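Local coordinates for protein PrgZ (Enterococcus faecalis, PDB 4FAJ) that acts as an extracellular, membrane-anchored pheromone receptor that binds its peptide and, as in related solute-binding proteins, probably serves peptide import, at residues Gln71-Ala76 with Thr242-Val247; Glu160-Ile165 with Thr209-Val214; Asn335-Lys340 with Trp398-Lys403; Tyr344-Glu349 with Glu428-Gln433. One frame throughout, in Å; residues are numbered along the deposited sequence.

Interaction 1 of 4, residues Gln71-Ala76 with Thr242-Val247; sequences QSLDPA and TNLEGV
Thr242 and Asn243 lie on edge strand 239-243, where both face Thr254 of the adjacent strand in a classic beta bulge; the chain continues toward the loop 71-76. Leu244 makes the first contact. Its CG stands anti to the backbone N (chi1 -162°), which carries CD1 out to meet Leu73 CD2 tip to tip at 4.1 Å, while its own backbone N is held by the side chain of Gln230. In this fold of the solute-binding protein family 5, the contact ties the loop that follows strand 61-66 to the chain that follows strand 239-243, and these two strands are the outermost of a four-stranded mixed sheet. Beyond Glu245 and Gly246, Val247 supplies the larger share of the contact by splitting its two methyls. CG2 crosses Leu73 obliquely and lies 3.6 Å from Leu73 CD1, whereas CG1, anti to the backbone N, presses on the carbonyl of Gln71, 3.2 Å from Gln71 O. Leu73 thus touches both partners, one methyl each. Its loop is shaped from within by an ST turn, Asp74 N donating to Ser72 OG over 3.0 Å, and Ser72 OG also bonds to Thr77 OG1.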
loop_
_atom_site.group_PDB
_atom_site.type_symbol
_atom_site.label_atom_id
_atom_site.label_comp_id
_atom_site.label_asym_id
_atom_site.label_seq_id
_atom_site.Cartn_x
_atom_site.Cartn_y
_atom_site.Cartn_z
ATOM N N GLN A 71 8.549 -2.393 9.099
ATOM C CA GLN A 71 9.667 -2.338 8.163
ATOM C C GLN A 71 10.378 -0.970 8.129
ATOM O O GLN A 71 11.593 -0.915 7.942
ATOM C CB GLN A 71 9.191 -2.673 6.761
ATOM C CG GLN A 71 8.518 -4.008 6.636
ATOM C CD GLN A 71 9.475 -5.144 6.909
ATOM O OE1 GLN A 71 10.530 -5.227 6.289
ATOM N NE2 GLN A 71 9.112 -6.022 7.829
ATOM N N SER A 72 9.624 0.115 8.327
ATOM C CA SER A 72 10.179 1.461 8.339
ATOM C C SER A 72 9.492 2.346 9.385
ATOM O O SER A 72 8.289 2.199 9.641
ATOM C CB SER A 72 10.048 2.095 6.941
ATOM O OG SER A 72 10.428 3.458 6.952
ATOM N N LEU A 73 10.271 3.240 9.991
ATOM C CA LEU A 73 9.754 4.281 10.873
ATOM C C LEU A 73 9.950 5.681 10.268
ATOM O O LEU A 73 9.858 6.690 10.980
ATOM C CB LEU A 73 10.441 4.201 12.237
ATOM C CG LEU A 73 10.331 2.885 12.997
ATOM C CD1 LEU A 73 11.181 2.940 14.265
ATOM C CD2 LEU A 73 8.880 2.611 13.334
ATOM N N ASP A 74 10.225 5.735 8.968
ATOM C CA ASP A 74 10.529 6.989 8.272
ATOM C C ASP A 74 9.515 7.223 7.142
ATOM O O ASP A 74 9.459 6.449 6.180
ATOM C CB ASP A 74 11.949 6.938 7.715
ATOM C CG ASP A 74 12.387 8.244 7.040
ATOM O OD1 ASP A 74 11.613 9.227 6.958
ATOM O OD2 ASP A 74 13.541 8.276 6.565
ATOM N N PRO A 75 8.735 8.318 7.236
ATOM C CA PRO A 75 7.797 8.690 6.172
ATOM C C PRO A 75 8.377 8.607 4.757
ATOM O O PRO A 75 7.680 8.227 3.814
ATOM C CB PRO A 75 7.463 10.153 6.509
ATOM C CG PRO A 75 7.561 10.220 7.974
ATOM C CD PRO A 75 8.716 9.304 8.338
ATOM N N ALA A 76 9.635 8.990 4.605
ATOM C CA ALA A 76 10.267 9.000 3.298
ATOM C C ALA A 76 10.448 7.597 2.722
ATOM O O ALA A 76 10.448 7.445 1.509
ATOM C CB ALA A 76 11.614 9.735 3.355
ATOM N N THR A 242 6.412 3.506 22.083
ATOM C CA THR A 242 7.099 3.332 23.375
ATOM C C THR A 242 7.861 2.003 23.516
ATOM O O THR A 242 8.719 1.881 24.386
ATOM C CB THR A 242 6.123 3.522 24.571
ATOM O OG1 THR A 242 4.949 2.722 24.384
ATOM C CG2 THR A 242 5.703 4.994 24.693
ATOM N N ASN A 243 7.565 1.020 22.664
ATOM C CA ASN A 243 8.253 -0.277 22.714
ATOM C C ASN A 243 8.346 -0.902 21.328
ATOM O O ASN A 243 7.330 -1.257 20.743
ATOM C CB ASN A 243 7.504 -1.224 23.660
ATOM C CG ASN A 243 8.339 -2.410 24.100
ATOM O OD1 ASN A 243 9.268 -2.833 23.412
ATOM N ND2 ASN A 243 8.006 -2.957 25.271
ATOM N N LEU A 244 9.560 -0.995 20.793
ATOM C CA LEU A 244 9.810 -1.667 19.513
ATOM C C LEU A 244 11.296 -2.005 19.469
ATOM O O LEU A 244 12.134 -1.125 19.275
ATOM C CB LEU A 244 9.420 -0.797 18.301
ATOM C CG LEU A 244 9.230 -1.554 16.975
ATOM C CD1 LEU A 244 8.678 -0.642 15.881
ATOM C CD2 LEU A 244 10.486 -2.185 16.481
ATOM N N GLU A 245 11.615 -3.281 19.653
ATOM C CA GLU A 245 13.011 -3.687 19.839
ATOM C C GLU A 245 13.851 -3.609 18.572
ATOM O O GLU A 245 14.984 -3.127 18.607
ATOM C CB GLU A 245 13.084 -5.097 20.424
ATOM C CG GLU A 245 12.629 -5.166 21.869
ATOM C CD GLU A 245 13.098 -6.427 22.565
ATOM O OE1 GLU A 245 13.331 -7.451 21.875
ATOM O OE2 GLU A 245 13.236 -6.390 23.805
ATOM N N GLY A 246 13.312 -4.091 17.459
ATOM C CA GLY A 246 14.069 -4.159 16.213
ATOM C C GLY A 246 13.206 -3.930 14.988
ATOM O O GLY A 246 12.272 -4.693 14.725
ATOM N N VAL A 247 13.521 -2.884 14.229
ATOM C CA VAL A 247 12.821 -2.623 12.978
ATOM C C VAL A 247 13.135 -3.742 12.000
ATOM O O VAL A 247 14.290 -4.091 11.814
ATOM C CB VAL A 247 13.242 -1.286 12.347
ATOM C CG1 VAL A 247 12.569 -1.107 10.968
ATOM C CG2 VAL A 247 12.890 -0.119 13.270
#

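Interaction 2 of 4, residues Glu160-Ile165 with Thr209-Val214; sequences ELFSAI and TAYYPV
Aromatic stacking carries this contact. The rings of Phe162 and Tyr211 reach toward each other tip to tip and lie face to face, their planes inclined by only 13° and their centroids 4.1 Å apart. Tyr211 CZ sits over the centre of the Phe162 ring, Phe162 CZ over the centre of the Tyr211 ring, and the closest carbons are Phe162 CE2 and Tyr211 CE2 at 3.5 Å. A single hydrogen bond fixes the far end of the stack: Tyr211 OH donates to Leu161 O over 2.7 Å, approaching from above the carbonyl plane, although Leu161 O itself lies in the plane of the tyrosine ring at its edge. A second carbonyl oxygen, Ala210 O, lies at the edge of the Phe162 ring, 3.6 Å from Phe162 CZ. Apolar contacts fill in around the pair. Leu161 CD1 rests 3.6 Å from Ala210 CB, and Ile165 CD1 comes to the edge of the Tyr211 ring, 4.0 Å from Tyr211 OH. Two short 3-10 segments, 160-162 and 209-211, are joined in this way, each in a loop between helices. Trp146 of helix 139-150 meets both stacked rings edge to face and bonds to Tyr211 O, while Phe202 and Leu205 of helix 202-205 pack against Tyr211.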
loop_
_atom_site.group_PDB
_atom_site.type_symbol
_atom_site.label_atom_id
_atom_site.label_comp_id
_atom_site.label_asym_id
_atom_site.label_seq_id
_atom_site.Cartn_x
_atom_site.Cartn_y
_atom_site.Cartn_z
ATOM N N GLU A 160 7.382 9.057 -6.697
ATOM C CA GLU A 160 6.330 9.248 -7.706
ATOM C C GLU A 160 5.101 10.005 -7.156
ATOM O O GLU A 160 4.419 10.702 -7.899
ATOM C CB GLU A 160 5.890 7.891 -8.276
ATOM C CG GLU A 160 4.957 7.959 -9.470
ATOM C CD GLU A 160 5.666 8.391 -10.746
ATOM O OE1 GLU A 160 5.097 9.224 -11.489
ATOM O OE2 GLU A 160 6.793 7.895 -10.999
ATOM N N LEU A 161 4.835 9.872 -5.860
ATOM C CA LEU A 161 3.732 10.584 -5.209
ATOM C C LEU A 161 3.871 12.107 -5.233
ATOM O O LEU A 161 2.890 12.827 -4.994
ATOM C CB LEU A 161 3.600 10.136 -3.752
ATOM C CG LEU A 161 3.197 8.683 -3.517
ATOM C CD1 LEU A 161 3.307 8.323 -2.031
ATOM C CD2 LEU A 161 1.796 8.428 -4.030
ATOM N N PHE A 162 5.089 12.586 -5.493
ATOM C CA PHE A 162 5.392 14.014 -5.545
ATOM C C PHE A 162 5.412 14.589 -6.965
ATOM O O PHE A 162 5.662 15.784 -7.138
ATOM C CB PHE A 162 6.728 14.281 -4.830
ATOM C CG PHE A 162 6.634 14.157 -3.336
ATOM C CD1 PHE A 162 6.578 12.912 -2.736
ATOM C CD2 PHE A 162 6.538 15.281 -2.536
ATOM C CE1 PHE A 162 6.462 12.788 -1.364
ATOM C CE2 PHE A 162 6.419 15.163 -1.152
ATOM C CZ PHE A 162 6.381 13.920 -0.571
ATOM N N SER A 163 5.105 13.753 -7.963
ATOM C CA SER A 163 5.253 14.122 -9.379
ATOM C C SER A 163 4.376 15.277 -9.816
ATOM O O SER A 163 4.739 16.004 -10.738
ATOM C CB SER A 163 4.977 12.917 -10.286
ATOM O OG SER A 163 5.876 11.876 -9.974
ATOM N N ALA A 164 3.240 15.461 -9.151
ATOM C CA ALA A 164 2.338 16.588 -9.440
ATOM C C ALA A 164 2.938 17.972 -9.169
ATOM O O ALA A 164 2.526 18.960 -9.779
ATOM C CB ALA A 164 1.034 16.419 -8.654
ATOM N N ILE A 165 3.911 18.044 -8.264
ATOM C CA ILE A 165 4.475 19.321 -7.833
ATOM C C ILE A 165 5.488 19.824 -8.853
ATOM O O ILE A 165 6.306 19.052 -9.348
ATOM C CB ILE A 165 5.148 19.192 -6.444
ATOM C CG1 ILE A 165 4.112 18.795 -5.392
ATOM C CG2 ILE A 165 5.846 20.499 -6.033
ATOM C CD1 ILE A 165 4.708 18.478 -4.016
ATOM N N THR A 209 1.100 9.185 4.434
ATOM C CA THR A 209 2.270 9.158 5.318
ATOM C C THR A 209 3.523 9.694 4.617
ATOM O O THR A 209 4.336 10.365 5.238
ATOM C CB THR A 209 2.513 7.748 5.921
ATOM O OG1 THR A 209 2.773 6.799 4.879
ATOM C CG2 THR A 209 1.308 7.304 6.752
ATOM N N ALA A 210 3.664 9.439 3.321
ATOM C CA ALA A 210 4.805 9.971 2.545
ATOM C C ALA A 210 4.933 11.494 2.594
ATOM O O ALA A 210 6.041 12.032 2.481
ATOM C CB ALA A 210 4.720 9.511 1.086
ATOM N N TYR A 211 3.800 12.184 2.751
ATOM C CA TYR A 211 3.767 13.644 2.894
ATOM C C TYR A 211 3.844 14.147 4.358
ATOM O O TYR A 211 3.767 15.354 4.606
ATOM C CB TYR A 211 2.496 14.201 2.210
ATOM C CG TYR A 211 2.604 14.378 0.711
ATOM C CD1 TYR A 211 2.407 13.312 -0.161
ATOM C CD2 TYR A 211 2.885 15.627 0.164
ATOM C CE1 TYR A 211 2.488 13.491 -1.537
ATOM C CE2 TYR A 211 2.966 15.811 -1.196
ATOM C CZ TYR A 211 2.760 14.747 -2.043
ATOM O OH TYR A 211 2.843 14.971 -3.383
ATOM N N TYR A 212 4.019 13.245 5.321
ATOM C CA TYR A 212 4.159 13.661 6.726
ATOM C C TYR A 212 5.415 14.522 6.901
ATOM O O TYR A 212 6.395 14.398 6.132
ATOM C CB TYR A 212 4.199 12.445 7.679
ATOM C CG TYR A 212 2.855 11.770 7.959
ATOM C CD1 TYR A 212 1.710 12.056 7.203
ATOM C CD2 TYR A 212 2.740 10.808 8.962
ATOM C CE1 TYR A 212 0.488 11.408 7.459
ATOM C CE2 TYR A 212 1.512 10.150 9.218
ATOM C CZ TYR A 212 0.398 10.458 8.467
ATOM O OH TYR A 212 -0.809 9.810 8.729
ATOM N N PRO A 213 5.384 15.442 7.882
ATOM C CA PRO A 213 6.612 16.162 8.182
ATOM C C PRO A 213 7.582 15.270 8.956
ATOM O O PRO A 213 7.176 14.263 9.536
ATOM C CB PRO A 213 6.135 17.306 9.076
ATOM C CG PRO A 213 4.933 16.735 9.804
ATOM C CD PRO A 213 4.317 15.721 8.860
ATOM N N VAL A 214 8.849 15.645 8.946
ATOM C CA VAL A 214 9.805 15.138 9.913
ATOM C C VAL A 214 10.455 16.341 10.548
ATOM O O VAL A 214 10.535 17.408 9.926
ATOM C CB VAL A 214 10.868 14.204 9.282
ATOM C CG1 VAL A 214 10.229 12.860 8.907
ATOM C CG2 VAL A 214 11.530 14.862 8.093
#

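Interaction 3 of 4, residues Asn335-Lys340 with Trp398-Lys403; sequences NKNVRK and WDKAKK
Two N-H groups grip Glu404 OE1, just beyond the second segment: Asn335 ND2 and Asn337 ND2 both donate to it, tying the start of helix 336-345 to the chain just after helix 391-402. The oxygen of the first of these amides, Asn335 OD1, takes the capping bond: Val338 N donates to it over 3.2 Å, in the carbonyl plane and on a lone pair. Asn335 is therefore the N-cap of helix 336-345, its CG anti to the backbone N (chi1 -174°) so that the amide oxygen folds back over the first turn. The same oxygen looks across to the other helix, 3.8 Å from Ala401 CB. That methyl is the centre of the packing, for it also meets Val338 CG2 at 3.6 Å and packs on Asn337 CB. Helices 336-340 and 398-402 run nearly antiparallel, crossing at -157° with their axes 8.1 Å apart at closest approach, and the small alanine lets Asn337 and Ala401 come within 5.3 Å, CA to CA. Toward the interior, Val338 CG2 reaches Trp398 CZ3 at 4.1 Å, the two side chains pointing the same way; the indole NE1 bonds to Glu439 O. On the exposed flank, Lys400 crosses Asn337 obliquely, its aliphatic CD 3.4 Å from Asn337 ND2. A water donates to Asn337 OD1 over 2.6 Å and accepts a weak bond from Lys400 NZ.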
loop_
_atom_site.group_PDB
_atom_site.type_symbol
_atom_site.label_atom_id
_atom_site.label_comp_id
_atom_site.label_asym_id
_atom_site.label_seq_id
_atom_site.Cartn_x
_atom_site.Cartn_y
_atom_site.Cartn_z
ATOM N N ASN A 335 8.584 -13.769 -22.860
ATOM C CA ASN A 335 7.684 -14.215 -23.925
ATOM C C ASN A 335 6.214 -13.888 -23.599
ATOM O O ASN A 335 5.667 -14.354 -22.595
ATOM C CB ASN A 335 7.907 -15.714 -24.182
ATOM C CG ASN A 335 7.131 -16.245 -25.375
ATOM O OD1 ASN A 335 5.929 -16.444 -25.291
ATOM N ND2 ASN A 335 7.828 -16.510 -26.481
ATOM N N LYS A 336 5.575 -13.099 -24.461
ATOM C CA LYS A 336 4.195 -12.650 -24.212
ATOM C C LYS A 336 3.206 -13.818 -24.105
ATOM O O LYS A 336 2.297 -13.776 -23.290
ATOM C CB LYS A 336 3.732 -11.663 -25.296
ATOM C CG LYS A 336 2.473 -10.889 -24.914
ATOM C CD LYS A 336 2.057 -9.866 -25.981
ATOM C CE LYS A 336 2.930 -8.616 -25.912
ATOM N NZ LYS A 336 2.492 -7.547 -26.847
ATOM N N ASN A 337 3.384 -14.858 -24.919
ATOM C CA ASN A 337 2.500 -16.035 -24.840
ATOM C C ASN A 337 2.578 -16.793 -23.503
ATOM O O ASN A 337 1.570 -17.312 -23.016
ATOM C CB ASN A 337 2.735 -16.986 -26.019
ATOM C CG ASN A 337 2.314 -16.381 -27.359
ATOM O OD1 ASN A 337 1.234 -15.803 -27.485
ATOM N ND2 ASN A 337 3.169 -16.515 -28.359
ATOM N N VAL A 338 3.773 -16.859 -22.916
ATOM C CA VAL A 338 3.936 -17.456 -21.598
ATOM C C VAL A 338 3.109 -16.655 -20.591
ATOM O O VAL A 338 2.336 -17.234 -19.825
ATOM C CB VAL A 338 5.425 -17.499 -21.153
ATOM C CG1 VAL A 338 5.539 -17.906 -19.682
ATOM C CG2 VAL A 338 6.221 -18.442 -22.047
ATOM N N ARG A 339 3.247 -15.330 -20.618
ATOM C CA ARG A 339 2.524 -14.468 -19.672
ATOM C C ARG A 339 1.003 -14.640 -19.811
ATOM O O ARG A 339 0.294 -14.769 -18.822
ATOM C CB ARG A 339 2.929 -13.000 -19.850
ATOM C CG ARG A 339 4.412 -12.721 -19.563
ATOM C CD ARG A 339 4.687 -11.246 -19.345
ATOM N NE ARG A 339 4.277 -10.439 -20.497
ATOM C CZ ARG A 339 5.045 -10.168 -21.552
ATOM N NH1 ARG A 339 6.291 -10.639 -21.638
ATOM N NH2 ARG A 339 4.564 -9.435 -22.542
ATOM N N LYS A 340 0.518 -14.694 -21.046
ATOM C CA LYS A 340 -0.909 -14.894 -21.291
ATOM C C LYS A 340 -1.369 -16.275 -20.851
ATOM O O LYS A 340 -2.472 -16.417 -20.324
ATOM C CB LYS A 340 -1.237 -14.656 -22.770
ATOM C CG LYS A 340 -1.071 -13.208 -23.168
ATOM C CD LYS A 340 -1.358 -13.001 -24.656
ATOM C CE LYS A 340 -1.333 -11.521 -25.013
ATOM N NZ LYS A 340 -1.437 -11.322 -26.491
ATOM N N TRP A 398 0.363 -21.709 -24.104
ATOM C CA TRP A 398 1.562 -22.421 -23.671
ATOM C C TRP A 398 2.166 -23.218 -24.834
ATOM O O TRP A 398 3.369 -23.161 -25.053
ATOM C CB TRP A 398 1.236 -23.329 -22.484
ATOM C CG TRP A 398 2.394 -24.125 -21.955
ATOM C CD1 TRP A 398 2.494 -25.487 -21.907
ATOM C CD2 TRP A 398 3.613 -23.615 -21.394
ATOM N NE1 TRP A 398 3.694 -25.854 -21.350
ATOM C CE2 TRP A 398 4.403 -24.729 -21.030
ATOM C CE3 TRP A 398 4.113 -22.330 -21.165
ATOM C CZ2 TRP A 398 5.671 -24.595 -20.448
ATOM C CZ3 TRP A 398 5.379 -22.196 -20.582
ATOM C CH2 TRP A 398 6.139 -23.324 -20.233
ATOM N N ASP A 399 1.334 -23.942 -25.579
ATOM C CA ASP A 399 1.802 -24.696 -26.747
ATOM C C ASP A 399 2.421 -23.769 -27.795
ATOM O O ASP A 399 3.431 -24.103 -28.414
ATOM C CB ASP A 399 0.667 -25.528 -27.371
ATOM C CG ASP A 399 0.297 -26.748 -26.533
ATOM O OD1 ASP A 399 1.117 -27.190 -25.690
ATOM O OD2 ASP A 399 -0.820 -27.282 -26.710
ATOM N N LYS A 400 1.821 -22.595 -27.977
ATOM C CA LYS A 400 2.366 -21.583 -28.871
ATOM C C LYS A 400 3.739 -21.097 -28.370
ATOM O O LYS A 400 4.680 -20.982 -29.146
ATOM C CB LYS A 400 1.372 -20.414 -28.997
ATOM C CG LYS A 400 1.753 -19.336 -29.995
ATOM C CD LYS A 400 0.723 -18.194 -29.991
ATOM C CE LYS A 400 -0.412 -18.390 -30.976
ATOM N NZ LYS A 400 -0.284 -17.436 -32.120
ATOM N N ALA A 401 3.851 -20.850 -27.067
ATOM C CA ALA A 401 5.112 -20.389 -26.473
ATOM C C ALA A 401 6.249 -21.398 -26.626
ATOM O O ALA A 401 7.384 -21.018 -26.907
ATOM C CB ALA A 401 4.916 -20.053 -25.007
ATOM N N LYS A 402 5.947 -22.678 -26.438
ATOM C CA LYS A 402 6.959 -23.733 -26.554
ATOM C C LYS A 402 7.664 -23.697 -27.905
ATOM O O LYS A 402 8.866 -23.954 -27.986
ATOM C CB LYS A 402 6.334 -25.106 -26.372
ATOM C CG LYS A 402 6.021 -25.508 -24.956
ATOM C CD LYS A 402 5.720 -27.000 -24.951
ATOM C CE LYS A 402 4.591 -27.375 -24.032
ATOM N NZ LYS A 402 4.016 -28.685 -24.445
ATOM N N LYS A 403 6.919 -23.370 -28.957
ATOM C CA LYS A 403 7.490 -23.267 -30.298
ATOM C C LYS A 403 8.490 -22.114 -30.440
ATOM O O LYS A 403 9.307 -22.113 -31.363
ATOM C CB LYS A 403 6.396 -23.101 -31.355
ATOM C CG LYS A 403 5.346 -24.209 -31.384
ATOM C CD LYS A 403 4.632 -24.254 -32.738
ATOM C CE LYS A 403 3.164 -24.663 -32.621
ATOM N NZ LYS A 403 2.939 -25.801 -31.690
HETATM O O HOH W 1 -0.156 -15.172 -29.544
#

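Interaction 4 of 4, residues Tyr344-Glu349 with Glu428-Gln433; sequences YAIDRE and EFLQGQ
Gln433 leads the first shell. From helix 421-437 its bent side chain, turned at chi2 to -79°, brings OE1 to the link between helices 336-345 and 348-356, where Asp347 N donates to Gln433 OE1 over 3.2 Å from above the amide plane. The same oxygen presses on Asp347 CB, 3.1 Å away. Beside this polar join, Leu430 CD2 rests against both Ile346 CG2 and Ile346 CD1, 3.8 Å from each, the side chains crossing obliquely. One turn before Gln433, the Phe429 ring presents its edge to the backbone, with Phe429 CZ 3.7 Å from Asp347 O. A water donates 2.7 Å bonds to Ala345 O and to Gln433 O, bridging the first carbonyl to one within helix 421-437. The second shell fixes the link: Asp347, centre of an inverse gamma turn and N-cap of helix 348-356, bonds through OD2 to Ser350 OG, and Phe429 packs on Ser350, Leu351 and Leu355 of that helix. Ala345 and Ile346 also lean on Leu434. Polar contact thus falls mainly on main-chain groups, here the Asp347 amide and the Ala345 carbonyl, which the helix break leaves to be met by a glutamine side chain and a water.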
loop_
_atom_site.group_PDB
_atom_site.type_symbol
_atom_site.label_atom_id
_atom_site.label_comp_id
_atom_site.label_asym_id
_atom_site.label_seq_id
_atom_site.Cartn_x
_atom_site.Cartn_y
_atom_site.Cartn_z
ATOM N N TYR A 344 -4.435 -16.881 -18.144
ATOM C CA TYR A 344 -5.616 -17.711 -18.421
ATOM C C TYR A 344 -5.708 -18.957 -17.532
ATOM O O TYR A 344 -6.803 -19.513 -17.342
ATOM C CB TYR A 344 -5.675 -18.104 -19.898
ATOM C CG TYR A 344 -6.175 -16.994 -20.789
ATOM C CD1 TYR A 344 -7.474 -16.520 -20.675
ATOM C CD2 TYR A 344 -5.348 -16.409 -21.742
ATOM C CE1 TYR A 344 -7.943 -15.513 -21.493
ATOM C CE2 TYR A 344 -5.804 -15.396 -22.562
ATOM C CZ TYR A 344 -7.101 -14.944 -22.428
ATOM O OH TYR A 344 -7.556 -13.929 -23.244
ATOM N N ALA A 345 -4.573 -19.391 -16.987
ATOM C CA ALA A 345 -4.534 -20.596 -16.171
ATOM C C ALA A 345 -5.057 -20.404 -14.742
ATOM O O ALA A 345 -5.340 -21.395 -14.063
ATOM C CB ALA A 345 -3.118 -21.162 -16.129
ATOM N N ILE A 346 -5.172 -19.161 -14.271
ATOM C CA ILE A 346 -5.576 -18.924 -12.873
ATOM C C ILE A 346 -7.097 -18.970 -12.682
ATOM O O ILE A 346 -7.830 -18.117 -13.198
ATOM C CB ILE A 346 -5.040 -17.585 -12.302
ATOM C CG1 ILE A 346 -3.522 -17.463 -12.484
ATOM C CG2 ILE A 346 -5.385 -17.471 -10.817
ATOM C CD1 ILE A 346 -2.768 -18.672 -12.121
ATOM N N ASP A 347 -7.560 -19.987 -11.957
ATOM C CA ASP A 347 -8.964 -20.117 -11.601
ATOM C C ASP A 347 -9.225 -19.262 -10.365
ATOM O O ASP A 347 -9.170 -19.741 -9.227
ATOM C CB ASP A 347 -9.331 -21.576 -11.363
ATOM C CG ASP A 347 -10.824 -21.791 -11.147
ATOM O OD1 ASP A 347 -11.586 -20.816 -11.005
ATOM O OD2 ASP A 347 -11.231 -22.971 -11.103
ATOM N N ARG A 348 -9.526 -17.991 -10.614
ATOM C CA ARG A 348 -9.695 -17.003 -9.541
ATOM C C ARG A 348 -10.896 -17.311 -8.649
ATOM O O ARG A 348 -10.820 -17.129 -7.435
ATOM C CB ARG A 348 -9.832 -15.600 -10.138
ATOM C CG ARG A 348 -8.594 -15.135 -10.876
ATOM C CD ARG A 348 -8.842 -13.852 -11.674
ATOM N NE ARG A 348 -7.627 -13.415 -12.353
ATOM C CZ ARG A 348 -7.117 -13.972 -13.449
ATOM N NH1 ARG A 348 -7.715 -15.007 -14.042
ATOM N NH2 ARG A 348 -5.997 -13.485 -13.968
ATOM N N GLU A 349 -12.000 -17.770 -9.243
ATOM C CA GLU A 349 -13.200 -18.057 -8.459
ATOM C C GLU A 349 -12.967 -19.183 -7.462
ATOM O O GLU A 349 -13.418 -19.099 -6.323
ATOM C CB GLU A 349 -14.420 -18.368 -9.348
ATOM C CG GLU A 349 -14.862 -17.207 -10.254
ATOM C CD GLU A 349 -15.276 -15.934 -9.502
ATOM O OE1 GLU A 349 -15.460 -15.966 -8.264
ATOM O OE2 GLU A 349 -15.424 -14.888 -10.167
ATOM N N GLU A 428 0.920 -22.045 -3.115
ATOM C CA GLU A 428 0.774 -23.466 -3.476
ATOM C C GLU A 428 -0.432 -23.730 -4.373
ATOM O O GLU A 428 -0.389 -24.614 -5.246
ATOM C CB GLU A 428 0.696 -24.336 -2.218
ATOM C CG GLU A 428 2.020 -24.379 -1.459
ATOM C CD GLU A 428 1.904 -24.827 -0.010
ATOM O OE1 GLU A 428 0.778 -24.899 0.544
ATOM O OE2 GLU A 428 2.969 -25.089 0.594
ATOM N N PHE A 429 -1.510 -22.986 -4.152
ATOM C CA PHE A 429 -2.687 -23.075 -5.014
ATOM C C PHE A 429 -2.310 -22.630 -6.432
ATOM O O PHE A 429 -2.643 -23.296 -7.411
ATOM C CB PHE A 429 -3.829 -22.206 -4.464
ATOM C CG PHE A 429 -5.035 -22.142 -5.361
ATOM C CD1 PHE A 429 -6.091 -23.021 -5.194
ATOM C CD2 PHE A 429 -5.112 -21.195 -6.375
ATOM C CE1 PHE A 429 -7.202 -22.967 -6.027
ATOM C CE2 PHE A 429 -6.218 -21.126 -7.203
ATOM C CZ PHE A 429 -7.268 -22.019 -7.031
ATOM N N LEU A 430 -1.608 -21.505 -6.534
ATOM C CA LEU A 430 -1.195 -20.991 -7.839
ATOM C C LEU A 430 -0.238 -21.947 -8.530
ATOM O O LEU A 430 -0.336 -22.182 -9.743
ATOM C CB LEU A 430 -0.556 -19.609 -7.691
ATOM C CG LEU A 430 -1.544 -18.518 -7.265
ATOM C CD1 LEU A 430 -0.804 -17.236 -6.892
ATOM C CD2 LEU A 430 -2.591 -18.253 -8.347
ATOM N N GLN A 431 0.691 -22.493 -7.757
ATOM C CA GLN A 431 1.623 -23.492 -8.265
ATOM C C GLN A 431 0.892 -24.643 -8.965
ATOM O O GLN A 431 1.212 -24.994 -10.104
ATOM C CB GLN A 431 2.489 -24.004 -7.115
ATOM C CG GLN A 431 3.339 -25.217 -7.432
ATOM C CD GLN A 431 3.942 -25.808 -6.179
ATOM O OE1 GLN A 431 3.249 -25.990 -5.175
ATOM N NE2 GLN A 431 5.218 -26.122 -6.227
ATOM N N GLY A 432 -0.103 -25.210 -8.291
ATOM C CA GLY A 432 -0.899 -26.306 -8.851
ATOM C C GLY A 432 -1.689 -25.924 -10.094
ATOM O O GLY A 432 -1.806 -26.720 -11.013
ATOM N N GLN A 433 -2.229 -24.702 -10.108
ATOM C CA GLN A 433 -2.952 -24.170 -11.274
ATOM C C GLN A 433 -2.042 -24.011 -12.486
ATOM O O GLN A 433 -2.411 -24.388 -13.603
ATOM C CB GLN A 433 -3.569 -22.822 -10.946
ATOM C CG GLN A 433 -4.593 -22.904 -9.853
ATOM C CD GLN A 433 -5.912 -23.417 -10.337
ATOM O OE1 GLN A 433 -6.491 -22.891 -11.294
ATOM N NE2 GLN A 433 -6.417 -24.437 -9.670
HETATM O O HOH W 2 -4.996 -24.042 -14.396
#

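How the interactions relate
Interactions 1 and 2 adjoin: Pro75 of the first packs on Thr209, Tyr212 and Val214 of the second, with Pro75 CB 3.4 Å from Thr209 O. Interaction 2 is the most buried of the four and depends on ring stacking and one hydroxyl bond, whereas interaction 1, partly buried, joins two loops beside the sheet mainly by aliphatic packing, without a hydrogen bond between the segments. Interactions 3 and 4 lie farther from the chain centre, their own centres about 17 Å apart. Both use helix 336-345, one near its start against helix 391-402, the other at its end against helix 421-437. In interaction 3 a water joins two side chains, weakly on the lysine side; in interaction 4 it bridges two main-chain carbonyls.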